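Local coordinates for GNAT family acetyltransferase (Mycobacterium smegmatis, PDB 6C30), which probably transfers an acetyl group from acetyl-CoA to the amino terminus of a protein, as a RimJ-type GNAT acetyltransferase, at residues V22-V27 against G128-A133; V32-A37 against S73-L78; A38-I43 against G96-Q101; Q147-E152 against A194-E199. All coordinates share one frame; numbering follows the deposited sequence.

Contact 1. Residues V22-V27 against G128-A133; sequences VPAGVV and GGIATA
Ala24 puts its methyl between the end of a glycine-rich turn and the first residue of a helix. Its CB lies 3.7 Å from Ile130 CG1, and 3.6 Å separate it from Gly128 O. Ile130 carries CG1 anti to its own carbonyl carbon (chi1 -65°), which brings the longer branch against the alanine. Farther along the helix, Val27 CG2 approaches the CB of Ala133 at 3.9 Å in one of two valine conformers. Val22 CG1 only brushes the same methyl. A water bridges the backbones: it accepts from Ala24 N at 2.9 Å, while its separation of 2.5 Å from Gly128 O is unusually short, and its placement is best read with reserve.

Behind this first shell, a type I turn from Val22 to Gly25 closes a beta hairpin through a two-residue loop, Pro23-Ala24, with Val22 N and Gly25 O paired at 3.0 Å. Gly25 and Gly129 adopt backbone angles that would drive a beta carbon into the previous peptide oxygen, hence glycine. Gly129 is the N-cap, its O accepting from Ala133 N at 3.1 Å. In GNAT relatives this glycine-rich turn and helix start cradle the acetyl-CoA pyrophosphate, probably here too. Arg35 NH1 of the second subunit hydrogen-bonds to Ala24 O, and the hairpin of strands 17-22 and 25-31 meets helix 130-143 where Ile130 also touches strands 88-94 and 114-121.

Contact 2. Residues V32-A37 against S73-L78; sequences VRMRDA and SICSGL
The thiol of Cys75 is the bump of this contact and the backbone bend at Arg33-Met34 is its hollow. Cys75 SG stands anti to its backbone N (chi1 -174°), which swings it off the helix toward the loop, where it comes to rest 3.6 Å from Arg33 C and 3.8 Å from Met34 N. Val32 and Met34 form the walls of the hollow: Val32 CG2 approaches Cys75 SG at 4.1 Å, and Met34 SD lies 3.9 Å from Cys75 CB. Met34 gets there by folding at chi2 (-65°), so that its thioether lies along the helix surface, with its methyl near Ser76; that last approach depends on one of two serine conformers and is doubtful.

In the GNAT fold, the 32-37 loop leads from strand 25-31 into helix 37-46, and here it leans on helix 71-83. Beyond the thiol, Val32 CG2 also meets Leu78 CB at 4.4 Å, one turn on. The bend keeps its shape through Asp36, whose OD2 takes the Arg33 N-H at 3.0 Å from above the carboxylate plane, and through Asp36 N bonded back to Arg33 O. Helix 71-83 contributes polar ties as well, Trp71 NE1 to Arg33 O and Arg79 NH1 to Val32 O, while Asp36 OD2 has a salt bridge with Arg30.

Contact 3. Residues A38-I43 against G96-Q101; sequences AAWSRI and GEFVGQ
Helix 38-43 and strand 97-101, which meet through Ala39, Trp40, Ile43 and Phe98, cross at -58° with their axes 8.6 Å apart. The pairing lays helix 37-46, the first of the GNAT fold in this chain, across one face of its central sheet. Phe98 makes the largest single contribution. With CG anti to its backbone N (chi1 -177°), the ring projects from the strand toward the helix and lies side by side with the tryptophan side chain, both pointing the same way. Trp40 CB rests 3.8 Å from Phe98 CZ, which reaches the indole at its edge, so the two rings are not stacked.

Polar backbone atoms bracket the phenyl group: Trp40 N lies over one face, while Gly100 O is over the opposite one, 3.9 Å above the plane, both offset toward the rim. Ala39 CB comes to 4.0 Å from Phe98 CB. From the next helical turn, Ile43 CD1 approaches Phe98 CD2 at 3.9 Å, the two side chains crossing at a slant.

Val99 and Gly100 together face Ile92 in a classic beta bulge, after which the strand turns Gln101 toward the helix. Gln101 OE1 accepts from Trp120 NE1 and also from a water at 2.8 Å; that water in turn accepts from Trp40 NE1 at 2.9 Å, lying in the plane of the indole.

Contact 4. Residues Q147-E152 against A194-E199; sequences QLHRIE and AITAEE
His149 and Glu198 join side chains where two antiparallel strands run out. The imidazole stands with CG anti to its backbone N (chi1 175°), lying against Thr196, whose CB sits over one ring face. Glu198 folds back at chi2 (92°), returning its carboxylate to the ring edge. There His149 NE2 donates to Glu198 OE2 at 2.7 Å, on the syn side and almost in the imidazole plane, though the carboxylate itself is turned nearly perpendicular to the ring. The other oxygen, Glu198 OE1, takes the hydroxyl of Thr196, with OG1 at 2.7 Å.

Farther along the strands the backbones zip together. Ile151 and Ile195 form the hydrogen-bonded pair, Ile151 N to Ile195 O at 3.0 Å and Ile195 N to Ile151 O at 2.9 Å. Ala197 N, entering a 3-10 turn, still donates to His149 O at 2.8 Å. The two isoleucines face helix 130-143, while Arg150, Glu152, Ala194 and Thr196 occupy the other face. Arg150 runs extended from CG to NE, passing Thr196 CG2 and bringing NH2 to 3.6 Å from Ala194 CB. Its NH1 and NH2 converge end-on on the single oxygen Glu152 OE2, a salt bridge with NH1 at 2.9 Å; NH2 also has a salt bridge with Glu174, and NH1 a hydrogen bond with Ser114 OG.

This strand order, 150-155 beside 186-196, is that of the GNAT sheet. Two acidic partners would offset the guanidinium charge, and the straight bond to Glu198 would be expected to make a protonated His149 more favourable.

How the contacts relate
Contacts 2 and 3 are neighbours, with centres 12 Å apart: Ile74 CD1 packs on Trp40 CH2 at 3.7 Å, and Asp36 of the loop adjoins Phe98. Contact 3 also reaches contact 1, where Val99 CG2 meets Ile130 CG2 at 4.3 Å on the sheet side of helix 130-143. Contact 4 stands apart, its centre about 28 Å from that of contact 3 and 22 Å from that of contact 1, yet it shares their sheet. Contact 1 includes part of the probable acetyl-CoA-binding turn, without coenzyme in this apo structure. Across the dimer, Arg35 of contact 2 hydrogen-bonds to Ala24 O in contact 1 of the second subunit, joining contacts whose centres are 24 Å apart within one chain.

Contact 1. Residues V22-V27 against G128-A133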
loop_
_atom_site.group_PDB
_atom_site.type_symbol
_atom_site.label_atom_id
_atom_site.label_comp_id
_atom_site.label_asym_id
_atom_site.label_seq_id
_atom_site.Cartn_x
_atom_site.Cartn_y
_atom_site.Cartn_z
ATOM N N VAL A 22 8.163 5.460 -9.970
ATOM C CA VAL A 22 8.455 6.685 -10.712
ATOM C C VAL A 22 9.705 7.303 -10.077
ATOM O O VAL A 22 10.188 6.781 -9.078
ATOM C CB VAL A 22 7.248 7.651 -10.690
ATOM C CG1 VAL A 22 6.076 7.059 -11.462
ATOM C CG2 VAL A 22 6.862 7.991 -9.262
ATOM N N PRO A 23 10.258 8.386 -10.662
ATOM C CA PRO A 23 11.495 8.932 -10.082
ATOM C C PRO A 23 11.447 9.203 -8.573
ATOM O O PRO A 23 12.441 8.982 -7.889
ATOM C CB PRO A 23 11.683 10.231 -10.863
ATOM C CG PRO A 23 11.176 9.884 -12.220
ATOM C CD PRO A 23 9.983 8.979 -11.987
ATOM N N ALA A 24 10.309 9.637 -8.051
ATOM C CA ALA A 24 10.222 9.964 -6.632
ATOM C C ALA A 24 10.246 8.734 -5.711
ATOM O O ALA A 24 10.612 8.839 -4.541
ATOM C CB ALA A 24 8.954 10.787 -6.365
ATOM N N GLY A 25 9.843 7.584 -6.244
ATOM C CA GLY A 25 9.761 6.369 -5.453
ATOM C C GLY A 25 8.559 5.544 -5.854
ATOM O O GLY A 25 8.106 5.596 -6.995
ATOM N N VAL A 26 8.052 4.754 -4.915
ATOM C CA VAL A 26 6.848 3.980 -5.178
ATOM C C VAL A 26 5.626 4.835 -4.846
ATOM O O VAL A 26 5.485 5.322 -3.718
ATOM C CB VAL A 26 6.822 2.670 -4.357
ATOM C CG1 VAL A 26 5.540 1.891 -4.632
ATOM C CG2 VAL A 26 8.055 1.815 -4.696
ATOM N N VAL A 27 4.760 5.048 -5.831
ATOM C CA VAL A 27 3.555 5.842 -5.607
ATOM C C VAL A 27 2.302 5.019 -5.859
ATOM O O VAL A 27 2.278 4.145 -6.720
ATOM C CB VAL A 27 3.517 7.098 -6.500
ATOM C CG1 VAL A 27 4.652 8.049 -6.138
ATOM C CG2 VAL A 27 3.542 6.715 -7.973
ATOM N N GLY A 128 8.398 16.749 -8.064
ATOM C CA GLY A 128 9.128 15.500 -8.201
ATOM C C GLY A 128 8.356 14.409 -8.929
ATOM O O GLY A 128 8.769 13.252 -8.941
ATOM N N GLY A 129 7.231 14.771 -9.534
ATOM C CA GLY A 129 6.435 13.816 -10.287
ATOM C C GLY A 129 5.347 13.099 -9.501
ATOM O O GLY A 129 4.667 12.217 -10.037
ATOM N N ILE A 130 5.175 13.456 -8.228
ATOM C CA ILE A 130 4.162 12.767 -7.431
ATOM C C ILE A 130 2.754 13.193 -7.860
ATOM O O ILE A 130 1.884 12.346 -8.067
ATOM C CB ILE A 130 4.369 13.001 -5.927
ATOM C CG1 ILE A 130 5.694 12.375 -5.470
ATOM C CG2 ILE A 130 3.202 12.424 -5.129
ATOM C CD1 ILE A 130 6.064 12.697 -4.033
ATOM N N ALA A 131 2.546 14.490 -8.044
ATOM C CA ALA A 131 1.225 14.962 -8.459
ATOM C C ALA A 131 0.860 14.493 -9.862
ATOM O O ALA A 131 -0.265 14.085 -10.100
ATOM C CB ALA A 131 1.146 16.466 -8.375
ATOM N N THR A 132 1.814 14.529 -10.793
ATOM C CA THR A 132 1.505 14.057 -12.142
ATOM C C THR A 132 1.189 12.561 -12.130
ATOM O O THR A 132 0.262 12.125 -12.803
ATOM C CB THR A 132 2.643 14.346 -13.132
ATOM O OG1 THR A 132 3.869 13.810 -12.621
ATOM C CG2 THR A 132 2.789 15.846 -13.356
ATOM N N ALA A 133 1.917 11.788 -11.328
ATOM C CA ALA A 133 1.621 10.366 -11.209
ATOM C C ALA A 133 0.246 10.113 -10.599
ATOM O O ALA A 133 -0.489 9.234 -11.050
ATOM C CB ALA A 133 2.692 9.660 -10.383
HETATM O O HOH W 1 8.276 10.932 -9.717
#

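Contact 2. Residues V32-A37 against S73-L78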
loop_
_atom_site.group_PDB
_atom_site.type_symbol
_atom_site.label_atom_id
_atom_site.label_comp_id
_atom_site.label_asym_id
_atom_site.label_seq_id
_atom_site.Cartn_x
_atom_site.Cartn_y
_atom_site.Cartn_z
ATOM N N VAL A 32 -8.959 7.120 1.627
ATOM C CA VAL A 32 -8.828 7.787 2.924
ATOM C C VAL A 32 -9.326 6.876 4.042
ATOM O O VAL A 32 -10.260 6.083 3.849
ATOM C CB VAL A 32 -9.620 9.127 2.994
ATOM C CG1 VAL A 32 -9.023 10.186 2.073
ATOM C CG2 VAL A 32 -11.096 8.912 2.688
ATOM N N ARG A 33 -8.714 6.997 5.211
ATOM C CA ARG A 33 -9.171 6.221 6.358
ATOM C C ARG A 33 -8.931 6.998 7.641
ATOM O O ARG A 33 -8.158 7.976 7.667
ATOM C CB ARG A 33 -8.479 4.855 6.399
ATOM C CG ARG A 33 -6.983 4.933 6.588
ATOM C CD ARG A 33 -6.346 3.542 6.420
ATOM N NE ARG A 33 -4.901 3.687 6.349
ATOM C CZ ARG A 33 -4.116 3.121 5.435
ATOM N NH1 ARG A 33 -4.600 2.338 4.473
ATOM N NH2 ARG A 33 -2.821 3.357 5.491
ATOM N N MET A 34 -9.597 6.576 8.714
ATOM C CA MET A 34 -9.527 7.319 9.971
ATOM C C MET A 34 -8.113 7.459 10.528
ATOM O O MET A 34 -7.777 8.491 11.104
ATOM C CB MET A 34 -10.440 6.673 11.036
ATOM C CG MET A 34 -11.910 6.713 10.675
ATOM S SD MET A 34 -12.512 8.409 10.607
ATOM C CE MET A 34 -14.128 8.172 9.911
ATOM N N ARG A 35 -7.274 6.441 10.341
ATOM C CA ARG A 35 -5.919 6.491 10.867
ATOM C C ARG A 35 -5.032 7.525 10.169
ATOM O O ARG A 35 -3.913 7.769 10.609
ATOM C CB ARG A 35 -5.267 5.109 10.774
ATOM C CG ARG A 35 -5.811 4.097 11.780
ATOM C CD ARG A 35 -4.730 3.731 12.780
ATOM N NE ARG A 35 -5.238 2.986 13.928
ATOM C CZ ARG A 35 -5.309 1.661 13.992
ATOM N NH1 ARG A 35 -4.933 0.917 12.952
ATOM N NH2 ARG A 35 -5.770 1.079 15.092
ATOM N N ASP A 36 -5.548 8.164 9.120
ATOM C CA ASP A 36 -4.792 9.227 8.469
ATOM C C ASP A 36 -4.785 10.535 9.246
ATOM O O ASP A 36 -4.113 11.474 8.826
ATOM C CB ASP A 36 -5.350 9.495 7.070
ATOM C CG ASP A 36 -5.072 8.363 6.099
ATOM O OD1 ASP A 36 -3.985 7.739 6.213
ATOM O OD2 ASP A 36 -5.938 8.120 5.227
ATOM N N ALA A 37 -5.529 10.621 10.352
ATOM C CA ALA A 37 -5.686 11.899 11.048
ATOM C C ALA A 37 -4.352 12.543 11.382
ATOM O O ALA A 37 -4.163 13.741 11.149
ATOM C CB ALA A 37 -6.509 11.723 12.316
ATOM N N SER A 73 -14.807 13.548 11.238
ATOM C CA SER A 73 -15.998 13.995 10.512
ATOM C C SER A 73 -15.726 14.260 9.030
ATOM O O SER A 73 -16.580 14.004 8.187
ATOM C CB SER A 73 -16.584 15.242 11.173
ATOM O OG SER A 73 -17.191 14.891 12.420
ATOM N N ILE A 74 -14.537 14.761 8.714
ATOM C CA ILE A 74 -14.187 14.999 7.318
ATOM C C ILE A 74 -14.078 13.674 6.563
ATOM O O ILE A 74 -14.671 13.490 5.487
ATOM C CB ILE A 74 -12.878 15.804 7.223
ATOM C CG1 ILE A 74 -13.105 17.220 7.759
ATOM C CG2 ILE A 74 -12.356 15.827 5.789
ATOM C CD1 ILE A 74 -11.839 18.026 7.950
ATOM N N CYS A 75 -13.348 12.732 7.152
ATOM C CA CYS A 75 -13.176 11.427 6.553
ATOM C C CYS A 75 -14.524 10.710 6.400
ATOM O O CYS A 75 -14.806 10.123 5.360
ATOM C CB CYS A 75 -12.202 10.609 7.400
ATOM S SG CYS A 75 -11.758 9.026 6.693
ATOM N N SER A 76 -15.350 10.757 7.444
ATOM C CA SER A 76 -16.670 10.131 7.365
ATOM C C SER A 76 -17.513 10.740 6.240
ATOM O O SER A 76 -18.186 10.016 5.499
ATOM C CB SER A 76 -17.410 10.250 8.700
ATOM O OG SER A 76 -16.923 9.307 9.643
ATOM N N GLY A 77 -17.464 12.061 6.106
ATOM C CA GLY A 77 -18.203 12.724 5.044
ATOM C C GLY A 77 -17.733 12.311 3.660
ATOM O O GLY A 77 -18.546 12.059 2.769
ATOM N N LEU A 78 -16.413 12.267 3.468
ATOM C CA LEU A 78 -15.856 11.822 2.187
ATOM C C LEU A 78 -16.272 10.397 1.855
ATOM O O LEU A 78 -16.671 10.096 0.734
ATOM C CB LEU A 78 -14.326 11.915 2.200
ATOM C CG LEU A 78 -13.765 13.337 2.245
ATOM C CD1 LEU A 78 -12.264 13.320 2.528
ATOM C CD2 LEU A 78 -14.059 14.077 0.945
#

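Contact 3. Residues A38-I43 against G96-Q101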
loop_
_atom_site.group_PDB
_atom_site.type_symbol
_atom_site.label_atom_id
_atom_site.label_comp_id
_atom_site.label_asym_id
_atom_site.label_seq_id
_atom_site.Cartn_x
_atom_site.Cartn_y
_atom_site.Cartn_z
ATOM N N ALA A 38 -3.413 11.771 11.916
ATOM C CA ALA A 38 -2.174 12.380 12.385
ATOM C C ALA A 38 -1.350 12.966 11.244
ATOM O O ALA A 38 -0.879 14.110 11.351
ATOM C CB ALA A 38 -1.347 11.364 13.169
ATOM N N ALA A 39 -1.195 12.223 10.154
ATOM C CA ALA A 39 -0.386 12.706 9.040
ATOM C C ALA A 39 -1.085 13.849 8.310
ATOM O O ALA A 39 -0.459 14.871 7.990
ATOM C CB ALA A 39 -0.081 11.577 8.073
ATOM N N TRP A 40 -2.378 13.684 8.040
ATOM C CA TRP A 40 -3.146 14.736 7.389
ATOM C C TRP A 40 -3.050 16.038 8.180
ATOM O O TRP A 40 -2.757 17.094 7.635
ATOM C CB TRP A 40 -4.603 14.297 7.254
ATOM C CG TRP A 40 -5.570 15.349 6.829
ATOM C CD1 TRP A 40 -5.886 15.719 5.549
ATOM C CD2 TRP A 40 -6.407 16.131 7.691
ATOM N NE1 TRP A 40 -6.854 16.700 5.565
ATOM C CE2 TRP A 40 -7.198 16.960 6.866
ATOM C CE3 TRP A 40 -6.572 16.202 9.081
ATOM C CZ2 TRP A 40 -8.129 17.854 7.388
ATOM C CZ3 TRP A 40 -7.508 17.086 9.596
ATOM C CH2 TRP A 40 -8.267 17.900 8.748
ATOM N N SER A 41 -3.266 15.967 9.484
ATOM C CA SER A 41 -3.222 17.156 10.316
ATOM C C SER A 41 -1.822 17.756 10.332
ATOM O O SER A 41 -1.653 18.954 10.126
ATOM C CB SER A 41 -3.683 16.829 11.743
ATOM O OG SER A 41 -3.490 17.935 12.608
ATOM N N ARG A 42 -0.814 16.929 10.568
ATOM C CA ARG A 42 0.552 17.424 10.652
ATOM C C ARG A 42 0.937 18.164 9.374
ATOM O O ARG A 42 1.446 19.300 9.419
ATOM C CB ARG A 42 1.515 16.262 10.912
ATOM C CG ARG A 42 2.964 16.672 11.117
ATOM C CD ARG A 42 3.869 15.438 11.121
ATOM N NE ARG A 42 3.906 14.814 9.801
ATOM C CZ ARG A 42 3.490 13.578 9.534
ATOM N NH1 ARG A 42 3.010 12.807 10.500
ATOM N NH2 ARG A 42 3.559 13.112 8.295
ATOM N N ILE A 43 0.685 17.537 8.234
ATOM C CA ILE A 43 1.105 18.128 6.968
ATOM C C ILE A 43 0.262 19.354 6.607
ATOM O O ILE A 43 0.816 20.382 6.206
ATOM C CB ILE A 43 1.052 17.101 5.833
ATOM C CG1 ILE A 43 1.981 15.924 6.158
ATOM C CG2 ILE A 43 1.467 17.750 4.519
ATOM C CD1 ILE A 43 1.780 14.726 5.262
ATOM N N GLY A 96 4.526 4.087 0.755
ATOM C CA GLY A 96 3.564 3.710 1.777
ATOM C C GLY A 96 3.097 4.828 2.701
ATOM O O GLY A 96 2.198 4.598 3.515
ATOM N N GLU A 97 3.695 6.014 2.596
ATOM C CA GLU A 97 3.378 7.121 3.494
ATOM C C GLU A 97 2.410 8.105 2.867
ATOM O O GLU A 97 2.552 8.469 1.710
ATOM C CB GLU A 97 4.654 7.866 3.899
ATOM C CG GLU A 97 5.627 7.022 4.704
ATOM C CD GLU A 97 6.829 7.813 5.192
ATOM O OE1 GLU A 97 7.132 8.879 4.607
ATOM O OE2 GLU A 97 7.455 7.372 6.181
ATOM N N PHE A 98 1.428 8.536 3.655
ATOM C CA PHE A 98 0.536 9.635 3.276
ATOM C C PHE A 98 1.359 10.858 2.883
ATOM O O PHE A 98 2.098 11.381 3.723
ATOM C CB PHE A 98 -0.373 9.957 4.468
ATOM C CG PHE A 98 -1.418 11.045 4.226
ATOM C CD1 PHE A 98 -2.765 10.736 4.298
ATOM C CD2 PHE A 98 -1.062 12.373 4.013
ATOM C CE1 PHE A 98 -3.744 11.718 4.110
ATOM C CE2 PHE A 98 -2.037 13.355 3.835
ATOM C CZ PHE A 98 -3.378 13.019 3.876
ATOM N N VAL A 99 1.226 11.324 1.642
ATOM C CA VAL A 99 1.910 12.559 1.240
ATOM C C VAL A 99 0.969 13.531 0.538
ATOM O O VAL A 99 1.412 14.558 0.024
ATOM C CB VAL A 99 3.136 12.292 0.314
ATOM C CG1 VAL A 99 4.235 11.505 1.060
ATOM C CG2 VAL A 99 2.716 11.610 -0.978
ATOM N N GLY A 100 -0.327 13.226 0.526
ATOM C CA GLY A 100 -1.298 14.140 -0.050
ATOM C C GLY A 100 -2.574 13.405 -0.375
ATOM O O GLY A 100 -2.766 12.258 0.052
ATOM N N GLN A 101 -3.435 14.055 -1.153
ATOM C CA GLN A 101 -4.721 13.484 -1.537
ATOM C C GLN A 101 -4.982 13.664 -3.011
ATOM O O GLN A 101 -4.492 14.615 -3.630
ATOM C CB GLN A 101 -5.864 14.122 -0.744
ATOM C CG GLN A 101 -5.959 13.646 0.697
ATOM C CD GLN A 101 -6.942 14.471 1.497
ATOM O OE1 GLN A 101 -6.572 15.455 2.142
ATOM N NE2 GLN A 101 -8.227 14.103 1.417
HETATM O O HOH W 2 -7.859 17.742 3.073
HETATM O O HOH W 3 3.247 11.343 6.212
#

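Contact 4. Residues Q147-E152 against A194-E199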
loop_
_atom_site.group_PDB
_atom_site.type_symbol
_atom_site.label_atom_id
_atom_site.label_comp_id
_atom_site.label_asym_id
_atom_site.label_seq_id
_atom_site.Cartn_x
_atom_site.Cartn_y
_atom_site.Cartn_z
ATOM N N GLN A 147 -15.903 3.950 -15.089
ATOM C CA GLN A 147 -16.681 3.982 -16.334
ATOM C C GLN A 147 -17.037 5.404 -16.758
ATOM O O GLN A 147 -18.090 5.651 -17.354
ATOM C CB GLN A 147 -17.951 3.135 -16.192
ATOM C CG GLN A 147 -17.662 1.672 -15.896
ATOM C CD GLN A 147 -18.915 0.885 -15.562
ATOM O OE1 GLN A 147 -20.017 1.435 -15.517
ATOM N NE2 GLN A 147 -18.752 -0.412 -15.322
ATOM N N LEU A 148 -16.147 6.345 -16.468
ATOM C CA LEU A 148 -16.390 7.729 -16.833
ATOM C C LEU A 148 -15.847 8.066 -18.222
ATOM O O LEU A 148 -14.963 7.381 -18.758
ATOM C CB LEU A 148 -15.775 8.670 -15.788
ATOM C CG LEU A 148 -16.384 8.540 -14.389
ATOM C CD1 LEU A 148 -15.690 9.489 -13.415
ATOM C CD2 LEU A 148 -17.889 8.806 -14.411
ATOM N N HIS A 149 -16.405 9.130 -18.792
ATOM C CA HIS A 149 -16.038 9.612 -20.119
ATOM C C HIS A 149 -15.178 10.881 -20.093
ATOM O O HIS A 149 -14.440 11.159 -21.030
ATOM C CB HIS A 149 -17.309 9.866 -20.941
ATOM C CG HIS A 149 -17.046 10.473 -22.283
ATOM N ND1 HIS A 149 -17.281 11.803 -22.560
ATOM C CD2 HIS A 149 -16.538 9.937 -23.419
ATOM C CE1 HIS A 149 -16.943 12.056 -23.813
ATOM N NE2 HIS A 149 -16.487 10.940 -24.355
ATOM N N ARG A 150 -15.259 11.635 -19.001
ATOM C CA ARG A 150 -14.624 12.943 -18.934
ATOM C C ARG A 150 -14.194 13.251 -17.505
ATOM O O ARG A 150 -14.911 12.933 -16.559
ATOM C CB ARG A 150 -15.593 14.009 -19.456
ATOM C CG ARG A 150 -15.107 15.446 -19.410
ATOM C CD ARG A 150 -16.103 16.386 -20.120
ATOM N NE ARG A 150 -15.667 17.777 -20.029
ATOM C CZ ARG A 150 -15.818 18.534 -18.949
ATOM N NH1 ARG A 150 -16.420 18.037 -17.873
ATOM N NH2 ARG A 150 -15.376 19.784 -18.947
ATOM N N ILE A 151 -13.020 13.855 -17.365
ATOM C CA ILE A 151 -12.569 14.395 -16.090
ATOM C C ILE A 151 -12.139 15.844 -16.289
ATOM O O ILE A 151 -11.426 16.171 -17.249
ATOM C CB ILE A 151 -11.411 13.567 -15.506
ATOM C CG1 ILE A 151 -11.893 12.154 -15.139
ATOM C CG2 ILE A 151 -10.795 14.256 -14.291
ATOM C CD1 ILE A 151 -12.952 12.116 -14.049
ATOM N N GLU A 152 -12.591 16.723 -15.398
ATOM C CA GLU A 152 -12.207 18.124 -15.449
ATOM C C GLU A 152 -11.519 18.545 -14.160
ATOM O O GLU A 152 -11.566 17.822 -13.161
ATOM C CB GLU A 152 -13.429 19.013 -15.688
ATOM C CG GLU A 152 -14.413 18.987 -14.524
ATOM C CD GLU A 152 -15.652 19.831 -14.754
ATOM O OE1 GLU A 152 -16.294 20.209 -13.755
ATOM O OE2 GLU A 152 -16.007 20.115 -15.923
ATOM N N ALA A 194 -9.799 20.021 -18.954
ATOM C CA ALA A 194 -10.503 18.757 -19.093
ATOM C C ALA A 194 -9.787 17.790 -20.018
ATOM O O ALA A 194 -8.953 18.181 -20.843
ATOM C CB ALA A 194 -11.922 18.987 -19.610
ATOM N N ILE A 195 -10.131 16.522 -19.876
ATOM C CA ILE A 195 -9.670 15.495 -20.796
ATOM C C ILE A 195 -10.779 14.447 -20.904
ATOM O O ILE A 195 -11.503 14.208 -19.934
ATOM C CB ILE A 195 -8.319 14.885 -20.317
ATOM C CG1 ILE A 195 -7.736 13.948 -21.381
ATOM C CG2 ILE A 195 -8.457 14.172 -18.957
ATOM C CD1 ILE A 195 -6.352 13.405 -21.032
ATOM N N THR A 196 -10.956 13.856 -22.086
ATOM C CA THR A 196 -11.987 12.831 -22.231
ATOM C C THR A 196 -11.336 11.486 -22.550
ATOM O O THR A 196 -10.158 11.427 -22.906
ATOM C CB THR A 196 -13.049 13.198 -23.309
ATOM O OG1 THR A 196 -12.449 13.209 -24.613
ATOM C CG2 THR A 196 -13.678 14.558 -23.022
ATOM N N ALA A 197 -12.109 10.413 -22.395
ATOM C CA ALA A 197 -11.573 9.059 -22.469
ATOM C C ALA A 197 -10.928 8.761 -23.820
ATOM O O ALA A 197 -9.930 8.044 -23.882
ATOM C CB ALA A 197 -12.661 8.053 -22.169
ATOM N N GLU A 198 -11.480 9.334 -24.887
ATOM C CA GLU A 198 -10.905 9.170 -26.232
ATOM C C GLU A 198 -9.437 9.595 -26.291
ATOM O O GLU A 198 -8.671 9.082 -27.106
ATOM C CB GLU A 198 -11.704 9.976 -27.267
ATOM C CG GLU A 198 -13.166 9.564 -27.423
ATOM C CD GLU A 198 -14.100 10.355 -26.523
ATOM O OE1 GLU A 198 -13.603 11.015 -25.589
ATOM O OE2 GLU A 198 -15.326 10.316 -26.750
ATOM N N GLU A 199 -9.047 10.536 -25.433
ATOM C CA GLU A 199 -7.706 11.107 -25.463
ATOM C C GLU A 199 -6.701 10.318 -24.635
ATOM O O GLU A 199 -5.504 10.588 -24.696
ATOM C CB GLU A 199 -7.721 12.546 -24.952
ATOM C CG GLU A 199 -8.740 13.448 -25.610
ATOM C CD GLU A 199 -8.751 14.825 -24.987
ATOM O OE1 GLU A 199 -7.792 15.603 -25.202
ATOM O OE2 GLU A 199 -9.721 15.132 -24.259
#